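Local coordinates for putative oxidoreductase (Gluconobacter oxydans, PDB 3WJ7), which belongs to the short-chain dehydrogenase/reductase family and is probably an NAD(P)-dependent reductase of carbonyl compounds, at residues A[217-220]-A[221-224]. Sequence-based numbering, arbitrary orientation.
Sequences IVHV and DDVA
H219 caps the start of helix 220-233 in a local, buried turn, where strand 214-219 runs straight into that helix. Its side chain reaches forward, CG anti to the backbone N (chi1 -159°), and its ND1 accepts the backbone N-H of D221 at 3.0 Å. The donor N lies at the ring edge, in the ring plane. H219 is therefore a side-chain N-cap made by an imidazole. D221 lies alongside the ring and points the same way; its carboxylate plane is turned 24° from the ring, and its OD2 is a plain neighbour of CE1 of H219. The other ring nitrogen, NE2, is hydrogen-bonded to D330 of helix 324-337, so the ring is gripped on two sides. With an alanine here, the N-H of D221 is likely to lose its cap and D330 its imidazole partner. The backbone O of H219 takes two donors. V223 N comes in the carbonyl plane at 3.0 Å and gives the first i to i+4 bond, while D222 N sits above that plane at 2.9 Å with a more bent bond. V220 O continues the pattern with A224 N at 3.0 Å. This strand-to-helix step lies in the Rossmann-type fold of the extended SDR family, beside strand 176-185. V218 and V223 touch across the turn, their side chains crossing at about a right angle, CG1 of V218 being 3.6 Å from CG2 of V223. The carboxylate of D222 lies beside CB of H219, and its OD1 forms a salt bridge with R322.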
loop_
_atom_site.group_PDB
_atom_site.type_symbol
_atom_site.label_atom_id
_atom_site.label_comp_id
_atom_site.label_asym_id
_atom_site.label_seq_id
_atom_site.Cartn_x
_atom_site.Cartn_y
_atom_site.Cartn_z
ATOM N N ILE A 217 22.153 1.995 -20.118
ATOM C CA ILE A 217 21.847 0.700 -20.726
ATOM C C ILE A 217 23.062 -0.222 -20.807
ATOM O O ILE A 217 24.187 0.230 -21.022
ATOM C CB ILE A 217 21.159 0.898 -22.082
ATOM C CG1 ILE A 217 19.697 1.224 -21.761
ATOM C CG2 ILE A 217 21.211 -0.365 -22.938
ATOM C CD1 ILE A 217 19.004 1.958 -22.843
ATOM N N VAL A 218 22.824 -1.513 -20.609
ATOM C CA VAL A 218 23.881 -2.468 -20.486
ATOM C C VAL A 218 23.425 -3.743 -21.095
ATOM O O VAL A 218 22.302 -4.162 -20.871
ATOM C CB VAL A 218 24.241 -2.741 -19.010
ATOM C CG1 VAL A 218 23.018 -3.222 -18.207
ATOM C CG2 VAL A 218 25.390 -3.721 -18.936
ATOM N N HIS A 219 24.293 -4.363 -21.882
ATOM C CA HIS A 219 23.945 -5.620 -22.497
ATOM C C HIS A 219 23.706 -6.622 -21.372
ATOM O O HIS A 219 24.480 -6.682 -20.426
ATOM C CB HIS A 219 25.057 -6.099 -23.437
ATOM C CG HIS A 219 24.585 -7.077 -24.455
ATOM N ND1 HIS A 219 24.133 -8.336 -24.116
ATOM C CD2 HIS A 219 24.442 -6.967 -25.796
ATOM C CE1 HIS A 219 23.715 -8.956 -25.209
ATOM N NE2 HIS A 219 23.900 -8.151 -26.242
ATOM N N VAL A 220 22.619 -7.375 -21.481
ATOM C CA VAL A 220 22.257 -8.417 -20.529
ATOM C C VAL A 220 23.376 -9.439 -20.365
ATOM O O VAL A 220 23.630 -9.927 -19.254
ATOM C CB VAL A 220 20.920 -9.108 -20.913
ATOM C CG1 VAL A 220 21.104 -10.057 -22.082
ATOM C CG2 VAL A 220 20.346 -9.891 -19.749
ATOM N N ASP A 221 24.061 -9.752 -21.462
ATOM C CA ASP A 221 25.190 -10.725 -21.422
ATOM C C ASP A 221 26.410 -10.147 -20.720
ATOM O O ASP A 221 27.245 -10.866 -20.206
ATOM C CB ASP A 221 25.520 -11.234 -22.823
ATOM C CG ASP A 221 24.427 -12.179 -23.371
ATOM O OD1 ASP A 221 23.848 -12.912 -22.557
ATOM O OD2 ASP A 221 24.139 -12.199 -24.596
ATOM N N ASP A 222 26.483 -8.831 -20.667
ATOM C CA ASP A 222 27.560 -8.186 -19.974
ATOM C C ASP A 222 27.290 -8.149 -18.508
ATOM O O ASP A 222 28.228 -8.306 -17.743
ATOM C CB ASP A 222 27.811 -6.791 -20.517
ATOM C CG ASP A 222 28.479 -6.832 -21.848
ATOM O OD1 ASP A 222 29.176 -7.832 -22.118
ATOM O OD2 ASP A 222 28.279 -5.911 -22.653
ATOM N N VAL A 223 26.024 -7.949 -18.121
ATOM C CA VAL A 223 25.625 -8.114 -16.738
ATOM C C VAL A 223 26.012 -9.506 -16.264
ATOM O O VAL A 223 26.605 -9.676 -15.181
ATOM C CB VAL A 223 24.100 -7.981 -16.598
ATOM C CG1 VAL A 223 23.620 -8.399 -15.206
ATOM C CG2 VAL A 223 23.686 -6.561 -16.913
ATOM N N ALA A 224 25.641 -10.493 -17.084
ATOM C CA ALA A 224 25.865 -11.889 -16.767
ATOM C C ALA A 224 27.342 -12.166 -16.533
ATOM O O ALA A 224 27.740 -12.761 -15.518
ATOM C CB ALA A 224 25.292 -12.798 -17.861
#